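Local coordinates for protein NAD-dependent epimerase/dehydratase (PDB 4HNG) that probably binds NAD(P) through a Rossmann-type fold and may act as a nucleotide-dependent epimerase or dehydratase, its substrate not being established, at residues Q69-A74 against S96-R101. Residues are numbered along the deposited sequence; the frame is centred on the assembly and turned at random.
Sequences QAVTNA and SRKNIR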
ATOM      1  N   GLN A  69      13.346   0.728 -14.596  1.00 35.72           N
ATOM      2  CA  GLN A  69      14.489   0.034 -14.010  1.00 40.37           C
ATOM      3  C   GLN A  69      14.099  -0.629 -12.691  1.00 37.56           C
ATOM      4  O   GLN A  69      14.400  -1.804 -12.462  1.00 37.89           O
ATOM      5  CB  GLN A  69      15.661   0.995 -13.782  1.00 41.28           C
ATOM      6  CG  GLN A  69      16.893   0.334 -13.183  1.00 50.63           C
ATOM      7  CD  GLN A  69      18.019   1.318 -12.898  1.00 54.53           C
ATOM      8  OE1 GLN A  69      18.071   2.412 -13.465  1.00 53.84           O
ATOM      9  NE2 GLN A  69      18.926   0.930 -12.009  1.00 57.12           N
ATOM     10  N   ALA A  70      13.416   0.125 -11.836  1.00 31.19           N
ATOM     11  CA  ALA A  70      13.052  -0.354 -10.505  1.00 33.82           C
ATOM     12  C   ALA A  70      12.123  -1.563 -10.525  1.00 33.56           C
ATOM     13  O   ALA A  70      12.214  -2.432  -9.662  1.00 30.41           O
ATOM     14  CB  ALA A  70      12.442   0.771  -9.682  1.00 30.83           C
ATOM     15  N   VAL A  71      11.233  -1.635 -11.508  1.00 29.57           N
ATOM     16  CA  VAL A  71      10.281  -2.740 -11.556  1.00 30.22           C
ATOM     17  C   VAL A  71      10.695  -3.893 -12.477  1.00 29.53           C
ATOM     18  O   VAL A  71      10.023  -4.927 -12.516  1.00 33.58           O
ATOM     19  CB  VAL A  71       8.848  -2.254 -11.906  1.00 27.72           C
ATOM     20  CG1 VAL A  71       8.399  -1.185 -10.929  1.00 30.37           C
ATOM     21  CG2 VAL A  71       8.777  -1.752 -13.355  1.00 29.77           C
ATOM     22  N   THR A  72      11.796  -3.736 -13.210  1.00 30.14           N
ATOM     23  CA  THR A  72      12.268  -4.820 -14.076  1.00 37.42           C
ATOM     24  C   THR A  72      12.479  -6.092 -13.257  1.00 40.77           C
ATOM     25  O   THR A  72      13.104  -6.060 -12.199  1.00 40.41           O
ATOM     26  CB  THR A  72      13.572  -4.454 -14.813  1.00 41.13           C
ATOM     27  OG1 THR A  72      13.352  -3.307 -15.643  1.00 46.01           O
ATOM     28  CG2 THR A  72      14.044  -5.615 -15.684  1.00 42.32           C
ATOM     29  N   ASN A  73      11.940  -7.207 -13.737  1.00 43.06           N
ATOM     30  CA  ASN A  73      12.075  -8.482 -13.030  1.00 52.23           C
ATOM     31  C   ASN A  73      11.501  -8.504 -11.602  1.00 48.07           C
ATOM     32  O   ASN A  73      11.839  -9.378 -10.804  1.00 42.09           O
ATOM     33  CB  ASN A  73      13.539  -8.937 -13.010  1.00 54.67           C
ATOM     34  CG  ASN A  73      14.095  -9.190 -14.403  1.00 61.80           C
ATOM     35  OD1 ASN A  73      13.431  -9.787 -15.255  1.00 57.62           O
ATOM     36  ND2 ASN A  73      15.319  -8.733 -14.640  1.00 61.91           N
ATOM     37  N   ALA A  74      10.644  -7.546 -11.271  1.00 38.78           N
ATOM     38  CA  ALA A  74       9.899  -7.641 -10.024  1.00 32.72           C
ATOM     39  C   ALA A  74       8.880  -8.754 -10.192  1.00 35.91           C
ATOM     40  O   ALA A  74       8.317  -8.924 -11.273  1.00 40.14           O
ATOM     41  CB  ALA A  74       9.186  -6.320  -9.701  1.00 28.49           C
ATOM     42  N   SER A  96       3.347  -2.268 -17.308  1.00 24.98           N
ATOM     43  CA  SER A  96       2.960  -2.787 -18.615  1.00 26.65           C
ATOM     44  C   SER A  96       4.167  -3.071 -19.514  1.00 26.67           C
ATOM     45  O   SER A  96       4.286  -4.141 -20.102  1.00 29.06           O
ATOM     46  CB  SER A  96       1.997  -1.826 -19.319  1.00 26.63           C
ATOM     47  OG  SER A  96       1.645  -2.331 -20.589  1.00 31.10           O
ATOM     48  N   ARG A  97       5.081  -2.110 -19.572  1.00 29.44           N
ATOM     49  CA  ARG A  97       6.250  -2.231 -20.427  1.00 29.06           C
ATOM     50  C   ARG A  97       7.211  -3.319 -19.952  1.00 28.38           C
ATOM     51  O   ARG A  97       7.933  -3.903 -20.764  1.00 32.96           O
ATOM     52  CB  ARG A  97       6.960  -0.881 -20.504  1.00 29.90           C
ATOM     53  CG  ARG A  97       6.138   0.183 -21.208  1.00 35.65           C
ATOM     54  CD  ARG A  97       6.835   1.534 -21.171  1.00 51.85           C
ATOM     55  NE  ARG A  97       5.884   2.644 -21.200  1.00 47.22           N
ATOM     56  CZ  ARG A  97       5.832   3.568 -22.151  1.00 65.09           C
ATOM     57  NH1 ARG A  97       6.685   3.529 -23.167  1.00 73.31           N
ATOM     58  NH2 ARG A  97       4.929   4.538 -22.079  1.00 64.33           N
ATOM     59  N   LYS A  98       7.205  -3.602 -18.650  1.00 26.83           N
ATOM     60  CA  LYS A  98       8.098  -4.618 -18.096  1.00 30.24           C
ATOM     61  C   LYS A  98       7.399  -5.949 -17.816  1.00 32.47           C
ATOM     62  O   LYS A  98       7.973  -6.850 -17.197  1.00 32.29           O
ATOM     63  CB  LYS A  98       8.801  -4.092 -16.838  1.00 28.78           C
ATOM     64  CG  LYS A  98       9.754  -2.941 -17.138  1.00 32.91           C
ATOM     65  CD  LYS A  98      10.782  -3.350 -18.193  1.00 34.53           C
ATOM     66  CE  LYS A  98      11.578  -2.163 -18.692  1.00 46.28           C
ATOM     67  NZ  LYS A  98      12.581  -2.595 -19.703  1.00 55.38           N
ATOM     68  N   ASN A  99       6.163  -6.069 -18.288  1.00 29.08           N
ATOM     69  CA  ASN A  99       5.400  -7.315 -18.167  1.00 28.32           C
ATOM     70  C   ASN A  99       5.190  -7.771 -16.727  1.00 27.83           C
ATOM     71  O   ASN A  99       5.178  -8.970 -16.447  1.00 32.27           O
ATOM     72  CB  ASN A  99       6.062  -8.419 -18.987  1.00 34.10           C
ATOM     73  CG  ASN A  99       6.119  -8.084 -20.465  1.00 44.64           C
ATOM     74  OD1 ASN A  99       5.106  -7.741 -21.076  1.00 45.66           O
ATOM     75  ND2 ASN A  99       7.312  -8.156 -21.043  1.00 43.65           N
ATOM     76  N   ILE A 100       5.012  -6.808 -15.829  1.00 26.22           N
ATOM     77  CA  ILE A 100       4.778  -7.089 -14.423  1.00 22.01           C
ATOM     78  C   ILE A 100       3.272  -7.130 -14.154  1.00 30.27           C
ATOM     79  O   ILE A 100       2.546  -6.223 -14.560  1.00 31.70           O
ATOM     80  CB  ILE A 100       5.412  -5.985 -13.549  1.00 26.03           C
ATOM     81  CG1 ILE A 100       6.866  -5.719 -13.972  1.00 28.76           C
ATOM     82  CG2 ILE A 100       5.287  -6.325 -12.063  1.00 27.64           C
ATOM     83  CD1 ILE A 100       7.789  -6.908 -13.853  1.00 32.46           C
ATOM     84  N   ARG A 101       2.809  -8.166 -13.460  1.00 27.40           N
ATOM     85  CA  ARG A 101       1.370  -8.417 -13.311  1.00 28.44           C
ATOM     86  C   ARG A 101       0.817  -8.141 -11.913  1.00 27.06           C
ATOM     87  O   ARG A 101      -0.301  -7.652 -11.770  1.00 27.79           O
ATOM     88  CB  ARG A 101       1.028  -9.867 -13.677  1.00 30.34           C
ATOM     89  CG  ARG A 101       1.725 -10.426 -14.912  1.00 38.31           C
ATOM     90  CD  ARG A 101       1.250  -9.794 -16.204  1.00 47.31           C
ATOM     91  NE  ARG A 101       1.863 -10.455 -17.356  1.00 57.16           N
ATOM     92  CZ  ARG A 101       1.906  -9.943 -18.582  1.00 59.30           C
ATOM     93  NH1 ARG A 101       1.379  -8.750 -18.826  1.00 57.09           N
ATOM     94  NH2 ARG A 101       2.487 -10.620 -19.563  1.00 58.89           N
TER
HETATM   95  O   HOH W   1      10.528  -7.476 -16.460  1.00 36.26           O
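Two helix-to-strand turns of the Rossmann-type fold meet where I100 pushes into the type II turn V71-A74 and the K98 chain lies against V71 and T72. The turn is closed by A74 N bonding to V71 O at 3.0 Å; N73, third in it, has positive phi, which asparagine adopts more readily than most residues other than glycine. Another such asparagine, N99, is the C-prime residue of the Schellman motif that ends helix 85-97. With CG1 anti to the carbonyl carbon (chi1 -49°), the longer arm of I100 points at the turn, and I100 CD1 comes 3.3 Å from both V71 O and A74 O. V71 CG2 and A74 CB lie more loosely beside this arm, 4.4 Å from I100 CG1 and CD1 respectively. Nearer the start of the turn, the bend at chi2 of K98 (-56°) carries its methylenes past T72 OG1, CD coming within 3.6 Å, while K98 CG sits 4.1 Å from V71 CG2. Lysine suits this partly exposed position, offering methylenes while its amino group lies further along the chain. Shortened to an alanine, the residue would keep its CB near V71 but would probably leave T72 OG1 without its methylene neighbours and open a gap between the turns. No direct hydrogen bond joins them, but a water accepts from N73 N at 3.1 Å and donates to K98 O at 2.7 Å. T72 OG1 is itself hydrogen-bonded to E68 O in the preceding helical turn. V71 and A74 also rest on T9 of strand 7-11, and V71 and I100 share L95 of helix 85-97, so the contact joins the C-terminal ends of helices 64-71 and 85-97 just before the parallel strands 76-79 and 102-108.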